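Local coordinates for protein pectate lyase/Amb allergen (Acidovorax citrulli, PDB 4HWV) that probably cleaves pectate by calcium-dependent beta-elimination, as a secreted polysaccharide lyase of family 1 built on a right-handed parallel beta-helix, at residues V281-H286 with L322-H327; A234-I239 with G287-L292; G317-L322 with V341-V346; A303-G308 with R335-R340. All blocks are in the same frame, centred on the assembly; numbering follows the deposited sequence.

Contact 1: V281-H286 with L322-H327; sequences VDVTRH and LKVTFH. With CA (calcium ion), chain C.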
loop_
_atom_site.group_PDB
_atom_site.type_symbol
_atom_site.label_atom_id
_atom_site.label_comp_id
_atom_site.label_asym_id
_atom_site.label_seq_id
_atom_site.Cartn_x
_atom_site.Cartn_y
_atom_site.Cartn_z
ATOM N N VAL A 281 13.451 2.984 -12.618
ATOM C CA VAL A 281 14.015 2.770 -13.949
ATOM C C VAL A 281 15.515 3.012 -13.848
ATOM O O VAL A 281 15.948 4.129 -13.559
ATOM C CB VAL A 281 13.413 3.693 -15.034
ATOM C CG1 VAL A 281 14.014 3.324 -16.393
ATOM C CG2 VAL A 281 11.883 3.594 -15.060
ATOM N N ASP A 282 16.298 1.958 -14.073
ATOM C CA ASP A 282 17.755 2.059 -14.048
ATOM C C ASP A 282 18.268 1.930 -15.470
ATOM O O ASP A 282 17.795 1.078 -16.229
ATOM C CB ASP A 282 18.379 0.970 -13.170
ATOM C CG ASP A 282 18.188 1.220 -11.683
ATOM O OD1 ASP A 282 17.738 2.312 -11.267
ATOM O OD2 ASP A 282 18.502 0.287 -10.911
ATOM N N VAL A 283 19.236 2.762 -15.825
ATOM C CA VAL A 283 19.843 2.737 -17.159
ATOM C C VAL A 283 21.322 2.517 -16.938
ATOM O O VAL A 283 21.991 3.354 -16.338
ATOM C CB VAL A 283 19.604 4.064 -17.933
ATOM C CG1 VAL A 283 20.164 3.960 -19.340
ATOM C CG2 VAL A 283 18.116 4.428 -17.945
ATOM N N THR A 284 21.827 1.374 -17.386
ATOM C CA THR A 284 23.211 0.988 -17.098
ATOM C C THR A 284 23.834 0.386 -18.356
ATOM O O THR A 284 23.154 0.201 -19.366
ATOM C CB THR A 284 23.270 -0.049 -15.957
ATOM O OG1 THR A 284 22.544 -1.217 -16.353
ATOM C CG2 THR A 284 22.682 0.513 -14.661
ATOM N N ARG A 285 25.134 0.102 -18.290
ATOM C CA ARG A 285 25.833 -0.606 -19.357
ATOM C C ARG A 285 25.646 0.063 -20.713
ATOM O O ARG A 285 26.125 1.176 -20.918
ATOM C CB ARG A 285 25.429 -2.081 -19.364
ATOM C CG ARG A 285 26.032 -2.807 -18.162
ATOM C CD ARG A 285 25.591 -4.261 -18.034
ATOM N NE ARG A 285 26.284 -4.887 -16.908
ATOM C CZ ARG A 285 27.455 -5.498 -17.040
ATOM N NH1 ARG A 285 27.986 -5.597 -18.246
ATOM N NH2 ARG A 285 28.074 -6.025 -15.994
ATOM N N HIS A 286 24.927 -0.583 -21.632
ATOM C CA HIS A 286 24.743 -0.021 -22.976
ATOM C C HIS A 286 23.356 0.558 -23.225
ATOM O O HIS A 286 22.963 0.774 -24.357
ATOM C CB HIS A 286 25.132 -1.023 -24.062
ATOM C CG HIS A 286 26.608 -1.245 -24.161
ATOM N ND1 HIS A 286 27.201 -1.793 -25.275
ATOM C CD2 HIS A 286 27.615 -0.987 -23.290
ATOM C CE1 HIS A 286 28.506 -1.873 -25.086
ATOM N NE2 HIS A 286 28.784 -1.387 -23.891
ATOM N N LEU A 322 24.477 5.826 -22.021
ATOM C CA LEU A 322 23.758 6.420 -20.893
ATOM C C LEU A 322 23.274 7.846 -21.176
ATOM O O LEU A 322 23.180 8.677 -20.261
ATOM C CB LEU A 322 24.580 6.343 -19.599
ATOM C CG LEU A 322 25.193 4.968 -19.296
ATOM C CD1 LEU A 322 26.029 5.056 -18.018
ATOM C CD2 LEU A 322 24.153 3.834 -19.191
ATOM N N LYS A 323 22.918 8.112 -22.430
ATOM C CA LYS A 323 22.309 9.392 -22.761
ATOM C C LYS A 323 20.826 9.335 -22.429
ATOM O O LYS A 323 20.076 8.555 -23.037
ATOM C CB LYS A 323 22.510 9.710 -24.241
ATOM C CG LYS A 323 23.978 9.993 -24.578
ATOM C CD LYS A 323 24.174 10.089 -26.092
ATOM C CE LYS A 323 25.572 10.565 -26.517
ATOM N NZ LYS A 323 26.618 9.636 -26.027
ATOM N N VAL A 324 20.405 10.136 -21.446
ATOM C CA VAL A 324 19.046 10.056 -20.917
ATOM C C VAL A 324 18.486 11.468 -20.743
ATOM O O VAL A 324 19.185 12.376 -20.258
ATOM C CB VAL A 324 19.005 9.344 -19.538
ATOM C CG1 VAL A 324 17.569 9.159 -19.074
ATOM C CG2 VAL A 324 19.710 8.006 -19.611
ATOM N N THR A 325 17.235 11.660 -21.163
ATOM C CA THR A 325 16.513 12.905 -20.929
ATOM C C THR A 325 15.324 12.642 -20.013
ATOM O O THR A 325 14.545 11.716 -20.261
ATOM C CB THR A 325 15.960 13.458 -22.245
ATOM O OG1 THR A 325 17.033 13.636 -23.192
ATOM C CG2 THR A 325 15.227 14.771 -22.004
ATOM N N PHE A 326 15.184 13.452 -18.970
ATOM C CA PHE A 326 13.992 13.431 -18.099
ATOM C C PHE A 326 13.292 14.779 -18.232
ATOM O O PHE A 326 13.883 15.810 -17.907
ATOM C CB PHE A 326 14.365 13.336 -16.605
ATOM C CG PHE A 326 14.945 12.020 -16.155
ATOM C CD1 PHE A 326 16.311 11.755 -16.295
ATOM C CD2 PHE A 326 14.140 11.096 -15.493
ATOM C CE1 PHE A 326 16.869 10.575 -15.804
ATOM C CE2 PHE A 326 14.691 9.907 -14.999
ATOM C CZ PHE A 326 16.064 9.651 -15.155
ATOM N N HIS A 327 12.024 14.791 -18.641
ATOM C CA HIS A 327 11.291 16.048 -18.628
ATOM C C HIS A 327 9.809 15.864 -18.365
ATOM O O HIS A 327 9.210 14.860 -18.765
ATOM C CB HIS A 327 11.538 16.898 -19.902
ATOM C CG HIS A 327 10.886 16.385 -21.146
ATOM N ND1 HIS A 327 9.591 16.705 -21.495
ATOM C CD2 HIS A 327 11.370 15.624 -22.155
ATOM C CE1 HIS A 327 9.305 16.164 -22.670
ATOM N NE2 HIS A 327 10.368 15.496 -23.091
HETATM CA CA CA C . 18.332 -1.938 -10.844
HETATM O O HOH W 1 20.905 -2.266 -10.276
HETATM O O HOH W 2 20.046 -2.163 -12.892
HETATM O O HOH W 3 18.441 -4.580 -10.984
#

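Contact 2: A234-I239 with G287-L292; sequences ASHVWI and GNYVTL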
loop_
_atom_site.group_PDB
_atom_site.type_symbol
_atom_site.label_atom_id
_atom_site.label_comp_id
_atom_site.label_asym_id
_atom_site.label_seq_id
_atom_site.Cartn_x
_atom_site.Cartn_y
_atom_site.Cartn_z
ATOM N N ALA A 234 19.432 -1.728 -24.322
ATOM C CA ALA A 234 18.511 -1.134 -25.290
ATOM C C ALA A 234 18.928 0.274 -25.630
ATOM O O ALA A 234 19.355 1.030 -24.760
ATOM C CB ALA A 234 17.077 -1.119 -24.764
ATOM N N SER A 235 18.784 0.619 -26.907
ATOM C CA SER A 235 18.984 1.977 -27.405
ATOM C C SER A 235 17.659 2.476 -27.964
ATOM O O SER A 235 16.945 1.699 -28.607
ATOM C CB SER A 235 20.007 1.966 -28.541
ATOM O OG SER A 235 20.167 3.257 -29.102
ATOM N N HIS A 236 17.352 3.761 -27.775
ATOM C CA HIS A 236 16.140 4.394 -28.344
ATOM C C HIS A 236 14.869 3.908 -27.664
ATOM O O HIS A 236 14.166 3.010 -28.146
ATOM C CB HIS A 236 16.102 4.301 -29.870
ATOM C CG HIS A 236 17.056 5.239 -30.517
ATOM N ND1 HIS A 236 18.354 4.894 -30.810
ATOM C CD2 HIS A 236 16.929 6.541 -30.851
ATOM C CE1 HIS A 236 18.970 5.927 -31.356
ATOM N NE2 HIS A 236 18.132 6.945 -31.379
ATOM N N VAL A 237 14.635 4.496 -26.495
ATOM C CA VAL A 237 13.592 4.059 -25.579
ATOM C C VAL A 237 12.838 5.289 -25.099
ATOM O O VAL A 237 13.458 6.233 -24.603
ATOM C CB VAL A 237 14.198 3.311 -24.353
ATOM C CG1 VAL A 237 13.112 2.948 -23.357
ATOM C CG2 VAL A 237 14.962 2.054 -24.795
ATOM N N TRP A 238 11.516 5.267 -25.254
ATOM C CA TRP A 238 10.673 6.381 -24.858
ATOM C C TRP A 238 9.650 5.876 -23.838
ATOM O O TRP A 238 8.799 5.021 -24.153
ATOM C CB TRP A 238 9.966 6.974 -26.082
ATOM C CG TRP A 238 9.159 8.216 -25.774
ATOM C CD1 TRP A 238 9.486 9.228 -24.905
ATOM C CD2 TRP A 238 7.880 8.561 -26.331
ATOM N NE1 TRP A 238 8.500 10.186 -24.909
ATOM C CE2 TRP A 238 7.503 9.805 -25.777
ATOM C CE3 TRP A 238 7.015 7.940 -27.262
ATOM C CZ2 TRP A 238 6.286 10.428 -26.090
ATOM C CZ3 TRP A 238 5.816 8.577 -27.580
ATOM C CH2 TRP A 238 5.457 9.789 -26.983
ATOM N N ILE A 239 9.775 6.389 -22.615
ATOM C CA ILE A 239 8.923 5.995 -21.506
ATOM C C ILE A 239 8.121 7.233 -21.155
ATOM O O ILE A 239 8.655 8.195 -20.589
ATOM C CB ILE A 239 9.791 5.526 -20.314
ATOM C CG1 ILE A 239 10.553 4.255 -20.717
ATOM C CG2 ILE A 239 8.949 5.342 -19.055
ATOM C CD1 ILE A 239 11.725 3.929 -19.794
ATOM N N GLY A 287 22.600 0.816 -22.162
ATOM C CA GLY A 287 21.377 1.597 -22.306
ATOM C C GLY A 287 21.730 2.959 -22.870
ATOM O O GLY A 287 22.701 3.590 -22.434
ATOM N N ASN A 288 20.957 3.434 -23.844
ATOM C CA ASN A 288 21.333 4.690 -24.482
ATOM C C ASN A 288 20.154 5.295 -25.222
ATOM O O ASN A 288 19.244 4.576 -25.635
ATOM C CB ASN A 288 22.503 4.464 -25.454
ATOM C CG ASN A 288 23.325 5.715 -25.682
ATOM O OD1 ASN A 288 23.223 6.687 -24.938
ATOM N ND2 ASN A 288 24.156 5.694 -26.723
ATOM N N TYR A 289 20.172 6.613 -25.379
ATOM C CA TYR A 289 19.096 7.341 -26.064
ATOM C C TYR A 289 17.728 7.040 -25.445
ATOM O O TYR A 289 16.801 6.578 -26.118
ATOM C CB TYR A 289 19.122 7.086 -27.581
ATOM C CG TYR A 289 20.420 7.505 -28.244
ATOM C CD1 TYR A 289 20.782 8.845 -28.340
ATOM C CD2 TYR A 289 21.276 6.566 -28.800
ATOM C CE1 TYR A 289 21.959 9.231 -28.955
ATOM C CE2 TYR A 289 22.463 6.951 -29.413
ATOM C CZ TYR A 289 22.795 8.285 -29.479
ATOM O OH TYR A 289 23.962 8.674 -30.098
ATOM N N VAL A 290 17.605 7.365 -24.164
ATOM C CA VAL A 290 16.394 7.092 -23.409
ATOM C C VAL A 290 15.776 8.414 -23.010
ATOM O O VAL A 290 16.467 9.304 -22.516
ATOM C CB VAL A 290 16.737 6.300 -22.127
ATOM C CG1 VAL A 290 15.473 5.967 -21.334
ATOM C CG2 VAL A 290 17.541 5.046 -22.489
ATOM N N THR A 291 14.470 8.534 -23.203
ATOM C CA THR A 291 13.727 9.686 -22.689
ATOM C C THR A 291 12.604 9.220 -21.782
ATOM O O THR A 291 11.807 8.350 -22.171
ATOM C CB THR A 291 13.150 10.537 -23.829
ATOM O OG1 THR A 291 14.246 11.128 -24.536
ATOM C CG2 THR A 291 12.232 11.645 -23.291
ATOM N N LEU A 292 12.539 9.804 -20.584
ATOM C CA LEU A 292 11.424 9.593 -19.669
ATOM C C LEU A 292 10.671 10.916 -19.569
ATOM O O LEU A 292 11.206 11.893 -19.037
ATOM C CB LEU A 292 11.931 9.157 -18.287
ATOM C CG LEU A 292 12.769 7.884 -18.294
ATOM C CD1 LEU A 292 14.261 8.203 -18.376
ATOM C CD2 LEU A 292 12.478 7.054 -17.060
#

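Contact 3: G317-L322 with V341-V346; sequences GNPRML and VRYGMV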
loop_
_atom_site.group_PDB
_atom_site.type_symbol
_atom_site.label_atom_id
_atom_site.label_comp_id
_atom_site.label_asym_id
_atom_site.label_seq_id
_atom_site.Cartn_x
_atom_site.Cartn_y
_atom_site.Cartn_z
ATOM N N GLY A 317 31.020 1.188 -17.739
ATOM C CA GLY A 317 31.335 2.555 -17.328
ATOM C C GLY A 317 31.774 3.336 -18.546
ATOM O O GLY A 317 32.922 3.790 -18.644
ATOM N N ASN A 318 30.834 3.517 -19.472
ATOM C CA ASN A 318 31.152 3.974 -20.814
ATOM C C ASN A 318 30.515 5.332 -21.061
ATOM O O ASN A 318 29.291 5.433 -21.127
ATOM C CB ASN A 318 30.647 2.933 -21.823
ATOM C CG ASN A 318 31.054 3.229 -23.250
ATOM O OD1 ASN A 318 31.278 4.383 -23.633
ATOM N ND2 ASN A 318 31.162 2.171 -24.057
ATOM N N PRO A 319 31.345 6.384 -21.178
ATOM C CA PRO A 319 30.815 7.742 -21.356
ATOM C C PRO A 319 30.240 8.010 -22.740
ATOM O O PRO A 319 29.848 9.142 -23.012
ATOM C CB PRO A 319 32.035 8.629 -21.111
ATOM C CG PRO A 319 33.190 7.791 -21.538
ATOM C CD PRO A 319 32.823 6.367 -21.154
ATOM N N ARG A 320 30.193 6.988 -23.592
ATOM C CA ARG A 320 29.510 7.085 -24.891
ATOM C C ARG A 320 28.093 6.511 -24.840
ATOM O O ARG A 320 27.342 6.584 -25.811
ATOM C CB ARG A 320 30.365 6.412 -25.969
ATOM C CG ARG A 320 31.740 7.060 -26.030
ATOM C CD ARG A 320 32.757 6.337 -26.887
ATOM N NE ARG A 320 34.003 7.096 -26.859
ATOM C CZ ARG A 320 35.193 6.617 -27.210
ATOM N NH1 ARG A 320 35.305 5.358 -27.614
ATOM N NH2 ARG A 320 36.273 7.398 -27.134
ATOM N N MET A 321 27.735 5.954 -23.685
ATOM C CA MET A 321 26.405 5.397 -23.434
ATOM C C MET A 321 25.657 6.276 -22.429
ATOM O O MET A 321 26.129 7.346 -22.041
ATOM C CB MET A 321 26.552 3.983 -22.852
ATOM C CG MET A 321 27.301 3.014 -23.770
ATOM S SD MET A 321 26.310 2.609 -25.224
ATOM C CE MET A 321 27.537 1.823 -26.278
ATOM N N LEU A 322 24.477 5.826 -22.021
ATOM C CA LEU A 322 23.758 6.420 -20.893
ATOM C C LEU A 322 23.274 7.846 -21.176
ATOM O O LEU A 322 23.180 8.677 -20.261
ATOM C CB LEU A 322 24.580 6.343 -19.599
ATOM C CG LEU A 322 25.193 4.968 -19.296
ATOM C CD1 LEU A 322 26.029 5.056 -18.018
ATOM C CD2 LEU A 322 24.153 3.834 -19.191
ATOM N N VAL A 341 23.739 10.126 -11.559
ATOM C CA VAL A 341 24.312 10.034 -12.903
ATOM C C VAL A 341 25.816 9.789 -12.954
ATOM O O VAL A 341 26.613 10.655 -12.556
ATOM C CB VAL A 341 23.993 11.299 -13.708
ATOM C CG1 VAL A 341 24.588 11.172 -15.105
ATOM C CG2 VAL A 341 22.476 11.526 -13.743
ATOM N N ARG A 342 26.194 8.610 -13.447
ATOM C CA ARG A 342 27.588 8.327 -13.837
ATOM C C ARG A 342 27.668 8.255 -15.353
ATOM O O ARG A 342 26.722 7.799 -15.983
ATOM C CB ARG A 342 28.084 6.973 -13.319
ATOM C CG ARG A 342 28.143 6.824 -11.815
ATOM C CD ARG A 342 28.573 5.399 -11.497
ATOM N NE ARG A 342 28.872 5.153 -10.088
ATOM C CZ ARG A 342 28.100 4.477 -9.246
ATOM N NH1 ARG A 342 26.955 3.951 -9.643
ATOM N NH2 ARG A 342 28.505 4.294 -7.992
ATOM N N TYR A 343 28.793 8.712 -15.914
ATOM C CA TYR A 343 29.199 8.467 -17.312
ATOM C C TYR A 343 28.337 9.077 -18.406
ATOM O O TYR A 343 28.878 9.459 -19.426
ATOM C CB TYR A 343 29.501 6.973 -17.582
ATOM C CG TYR A 343 30.787 6.585 -16.881
ATOM C CD1 TYR A 343 32.024 7.041 -17.353
ATOM C CD2 TYR A 343 30.766 5.850 -15.698
ATOM C CE1 TYR A 343 33.202 6.747 -16.682
ATOM C CE2 TYR A 343 31.940 5.553 -15.021
ATOM C CZ TYR A 343 33.150 6.016 -15.513
ATOM O OH TYR A 343 34.324 5.744 -14.852
ATOM N N GLY A 344 27.024 9.187 -18.201
ATOM C CA GLY A 344 26.134 9.642 -19.260
ATOM C C GLY A 344 25.941 11.149 -19.352
ATOM O O GLY A 344 26.216 11.898 -18.404
ATOM N N MET A 345 25.461 11.590 -20.512
ATOM C CA MET A 345 25.017 12.968 -20.730
ATOM C C MET A 345 23.523 13.013 -20.456
ATOM O O MET A 345 22.720 12.531 -21.254
ATOM C CB MET A 345 25.349 13.407 -22.156
ATOM C CG MET A 345 26.861 13.317 -22.413
ATOM S SD MET A 345 27.317 13.227 -24.150
ATOM C CE MET A 345 26.958 14.900 -24.532
ATOM N N VAL A 346 23.158 13.538 -19.295
ATOM C CA VAL A 346 21.783 13.446 -18.804
ATOM C C VAL A 346 21.182 14.841 -18.625
ATOM O O VAL A 346 21.762 15.710 -17.963
ATOM C CB VAL A 346 21.730 12.661 -17.490
ATOM C CG1 VAL A 346 20.327 12.655 -16.889
ATOM C CG2 VAL A 346 22.210 11.236 -17.732
HETATM O O HOH W 4 29.385 11.430 -21.112
#

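Contact 4: A303-G308 with R335-R340; sequences AFLIGG and RQRQAR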
loop_
_atom_site.group_PDB
_atom_site.type_symbol
_atom_site.label_atom_id
_atom_site.label_comp_id
_atom_site.label_asym_id
_atom_site.label_seq_id
_atom_site.Cartn_x
_atom_site.Cartn_y
_atom_site.Cartn_z
ATOM N N ALA A 303 15.521 5.901 -6.881
ATOM C CA ALA A 303 14.688 5.979 -8.086
ATOM C C ALA A 303 15.376 5.585 -9.409
ATOM O O ALA A 303 14.896 4.680 -10.111
ATOM C CB ALA A 303 14.091 7.362 -8.191
ATOM N N PHE A 304 16.450 6.291 -9.765
ATOM C CA PHE A 304 17.074 6.134 -11.082
ATOM C C PHE A 304 18.589 6.028 -10.964
ATOM O O PHE A 304 19.265 7.022 -10.682
ATOM C CB PHE A 304 16.735 7.321 -11.999
ATOM C CG PHE A 304 15.293 7.692 -11.979
ATOM C CD1 PHE A 304 14.354 6.865 -12.564
ATOM C CD2 PHE A 304 14.869 8.873 -11.383
ATOM C CE1 PHE A 304 12.994 7.192 -12.538
ATOM C CE2 PHE A 304 13.531 9.211 -11.344
ATOM C CZ PHE A 304 12.587 8.373 -11.929
ATOM N N LEU A 305 19.113 4.829 -11.179
ATOM C CA LEU A 305 20.551 4.636 -11.239
ATOM C C LEU A 305 20.954 4.730 -12.706
ATOM O O LEU A 305 20.565 3.877 -13.520
ATOM C CB LEU A 305 20.916 3.253 -10.695
ATOM C CG LEU A 305 22.416 2.963 -10.590
ATOM C CD1 LEU A 305 23.042 3.788 -9.469
ATOM C CD2 LEU A 305 22.650 1.492 -10.333
ATOM N N ILE A 306 21.685 5.794 -13.061
ATOM C CA ILE A 306 22.206 5.956 -14.416
ATOM C C ILE A 306 23.705 5.651 -14.335
ATOM O O ILE A 306 24.476 6.477 -13.844
ATOM C CB ILE A 306 21.967 7.390 -14.976
ATOM C CG1 ILE A 306 20.498 7.832 -14.806
ATOM C CG2 ILE A 306 22.394 7.448 -16.438
ATOM C CD1 ILE A 306 19.492 6.891 -15.461
ATOM N N GLY A 307 24.092 4.449 -14.763
ATOM C CA GLY A 307 25.467 3.984 -14.621
ATOM C C GLY A 307 25.679 3.300 -13.279
ATOM O O GLY A 307 25.527 3.924 -12.222
ATOM N N GLY A 308 26.017 2.015 -13.306
ATOM C CA GLY A 308 26.103 1.222 -12.098
ATOM C C GLY A 308 27.457 1.109 -11.421
ATOM O O GLY A 308 27.532 0.463 -10.378
ATOM N N ARG A 335 13.178 9.131 -2.301
ATOM C CA ARG A 335 14.231 9.440 -1.341
ATOM C C ARG A 335 15.550 9.905 -1.955
ATOM O O ARG A 335 16.175 10.839 -1.448
ATOM C CB ARG A 335 14.473 8.236 -0.426
ATOM C CG ARG A 335 15.574 8.423 0.596
ATOM C CD ARG A 335 15.335 7.505 1.785
ATOM N NE ARG A 335 16.437 7.464 2.739
ATOM C CZ ARG A 335 16.618 8.342 3.722
ATOM N NH1 ARG A 335 15.790 9.367 3.840
ATOM N NH2 ARG A 335 17.641 8.202 4.566
ATOM N N GLN A 336 15.984 9.264 -3.038
ATOM C CA GLN A 336 17.306 9.557 -3.594
ATOM C C GLN A 336 17.425 9.030 -5.016
ATOM O O GLN A 336 16.477 8.437 -5.555
ATOM C CB GLN A 336 18.418 8.965 -2.713
ATOM C CG GLN A 336 18.332 7.442 -2.568
ATOM C CD GLN A 336 19.324 6.901 -1.570
ATOM O OE1 GLN A 336 20.520 7.177 -1.669
ATOM N NE2 GLN A 336 18.830 6.143 -0.588
ATOM N N ARG A 337 18.592 9.257 -5.620
ATOM C CA ARG A 337 18.832 8.891 -7.020
ATOM C C ARG A 337 17.771 9.486 -7.938
ATOM O O ARG A 337 17.121 8.780 -8.715
ATOM C CB ARG A 337 18.903 7.377 -7.224
ATOM C CG ARG A 337 19.966 6.689 -6.401
ATOM C CD ARG A 337 20.143 5.272 -6.960
ATOM N NE ARG A 337 21.013 4.437 -6.133
ATOM C CZ ARG A 337 21.073 3.112 -6.211
ATOM N NH1 ARG A 337 20.272 2.440 -7.033
ATOM N NH2 ARG A 337 21.935 2.457 -5.451
ATOM N N GLN A 338 17.608 10.799 -7.879
ATOM C CA GLN A 338 16.605 11.430 -8.721
ATOM C C GLN A 338 17.194 12.572 -9.569
ATOM O O GLN A 338 16.791 13.722 -9.429
ATOM C CB GLN A 338 15.347 11.828 -7.908
ATOM C CG GLN A 338 15.574 12.688 -6.652
ATOM C CD GLN A 338 14.382 12.666 -5.697
ATOM O OE1 GLN A 338 13.218 12.813 -6.110
ATOM N NE2 GLN A 338 14.663 12.513 -4.410
ATOM N N ALA A 339 18.129 12.277 -10.480
ATOM C CA ALA A 339 18.701 10.961 -10.795
ATOM C C ALA A 339 20.155 10.911 -10.312
ATOM O O ALA A 339 20.783 11.965 -10.124
ATOM C CB ALA A 339 18.652 10.713 -12.315
ATOM N N ARG A 340 20.694 9.705 -10.140
ATOM C CA ARG A 340 22.113 9.549 -9.827
ATOM C C ARG A 340 22.858 9.225 -11.121
ATOM O O ARG A 340 22.626 8.171 -11.724
ATOM C CB ARG A 340 22.345 8.437 -8.803
ATOM C CG ARG A 340 23.759 8.420 -8.238
ATOM C CD ARG A 340 24.170 7.055 -7.656
ATOM N NE ARG A 340 25.382 7.201 -6.843
ATOM C CZ ARG A 340 26.608 7.360 -7.349
ATOM N NH1 ARG A 340 26.804 7.369 -8.665
ATOM N NH2 ARG A 340 27.647 7.526 -6.532
HETATM O O HOH W 5 24.837 6.426 -10.873
#

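Contact 1: V281-H286 with L322-H327
Leu322 and Val283 carry this contact, with Val324 as the third member, and no hydrogen bond joins the two segments. The CD2 methyl of Leu322 lies against backbone: it is 3.6 Å from Val283 O and 3.7 Å from Arg285 O, and it also touches the carbonyl carbon of Thr284. The same methyl meets Val283 CG1 at 4.0 Å. Val283 CG1 is anti to its backbone N (chi1 -176°), and this branch serves both partners, since Val324 CG2 lies 4.1 Å from it on the other segment. In both pairs the side chains run past one another in opposing senses, meeting through single methyls. The closest CA atoms, those of Val283 and Leu322, are 6.5 Å apart, a spacing that fits side-chain packing between two faces rather than strand pairing. This is the interior of a right-handed parallel beta-helix, as in other family 1 pectate lyases: strand 281-283 pairs with strand 229-234, while strand 324-327 lies between strands 290-293 and 345-356, and Val283, Leu322 and Val324 meet between these walls. Asp282, next to Val283 in the strand, turns its carboxylate to the calcium ion instead. Its OD2 binds the metal at 2.2 Å; Asp227, Asp278 and three waters also bind, water 3 at 2.6 Å from the calcium ion. The other carboxylate oxygen, OD1, accepts from the backbone N of Leu305, which ties down the second end of the group and would restrict its rotation. Backbone hydrogen bonds of Val283 with Leu305 and Gly307 join this strand to strand 302-306.

Contact 2: A234-I239 with G287-L292
His236 and Tyr289 pack side by side where both segments turn a corner, and five backbone hydrogen bonds join the segments around and beyond them. Asn288 N donates to Ala234 O, and His236 N to Asn288 O at 3.0 Å. Past the corner, Val237 N donates to Tyr289 O, Thr291 N to Val237 O at 2.9 Å, and Ile239 N to Thr291 O with a nearly straight N-H...O angle of 179°. Strands 237-239 and 290-292 run parallel, their axes 6° apart. Tyr289 CB sits over the centre of the imidazole, a CH-pi contact of 3.8 Å to the His236 ring centroid; the rings, planes at 23°, are offset until little of one lies over the other. Ser235 OG lies at the edge of the phenol ring, 3.5 Å from Tyr289 CD2. Several side-chain polar atoms find partners beyond the two segments: His236 NE2 bonds to His29 O, Trp238 NE1 to Ser293 OG, Asn288 OD1 to Lys323 N, and Thr291 OG1 to Thr24 O and Ala27 N. On the face of Val237 and Ile239, apolar contacts replace them, with Ile239 CD1 4.2 Å from Leu292 CD2. Such in-register stacking of successive coils, corner upon corner, is the hallmark of the parallel beta-helix.

Contact 3: G317-L322 with V341-V346
Tyr343 sets its ring face against Gly317, joining the loop 317-322 to the bend that leads into strand 345-356 of the parallel beta-helix. Gly317 CA stands over the ring, 4.0 Å from the Tyr343 centroid and 21° off its normal. Gly317 O is over the same ring but displaced toward the rim, 3.6 Å from Tyr343 CE1. The phenol ring thus has the Gly317 backbone over one face, and its OH is hydrogen-bonded to Asp310 O. Pro319 lies beside the ring and points the same way, its CD 3.9 Å from Tyr343 CD1. Leu322 also runs alongside Tyr343: with CD1 anti to CA (chi2 178°), the chain reaches outward, and CD1 comes within 3.5 Å of Arg342 O and into contact with Tyr343 CB. The loop keeps its shape through a type I turn from Asn318 to Met321 and an Asx turn in which Arg320 N donates to Asn318 OD1. Backbone meets backbone closely as well. Gly344 CA makes a CA-H...O contact of 3.3 Å to Leu322 O. Arg342 sends its guanidinium away to a salt bridge with Asp310. No direct hydrogen bond crosses between the segments; instead water 4 donates to both Pro319 O and Tyr343 O, at 2.6 Å from the latter oxygen.

Contact 4: A303-G308 with R335-R340
Segments 303-308 and 335-340 are linked by four backbone hydrogen bonds, with Leu305 and Arg340 in a parallel bridge: Ala303 N to Gln336 O, Phe304 N to Arg337 O at 2.8 Å, Arg340 N to Phe304 O, and Ile306 N to Arg340 O at 2.9 Å. Phe304 N and O thus bond to Arg337 and Arg340, three residues apart instead of the two of regular parallel pairing, so 335-340 carries one extra residue beside the cis peptide before Ala339. Leu305, Arg337 and Arg340 point the same way, side by side. Leu305 CD1 lies over one face of the Arg337 guanidinium, 3.9 Å from CZ and offset toward the rim, and the same methyl touches Arg340 CD at 3.9 Å. Both arginine chains are extended from CG to NE, so their aliphatic lengths run beside the leucine. Arg340 NH1 donates to water 5, 2.9 Å from Gly307 O, where several acceptors compete for the water's protons. On the other side Phe304 CB meets Ala339 CB at 3.9 Å, with Gln338 CA at the ring edge. Strand 302-306 lies between 340-341 and strand 281-283, backbone-bonded to the latter through Val283, with Phe304 packed on Val281 and Ile306 on Val283.

Contacts 1, 2 and 3 are mostly buried, whereas contact 4 is partly buried, with Leu305 and Arg337 close to the calcium site. Contacts 2 and 4 pair neighbouring coils through backbone hydrogen bonds; contact 1 has none across it and joins separate walls by methyl packing, and contact 3 relies on ring packing and a bridging water. Contacts 1 and 3 share Leu322, whose CD2 serves the first and CD1 the second. Strand 324-327 of contact 1 lies between strand 290-293 of contact 2 and strand 345-356 of contact 3. Contact 4 meets that shared leucine through Gly307 CA, packed on Leu322 CD1, and is tied to contact 3 through Arg342 N and Ile306 O.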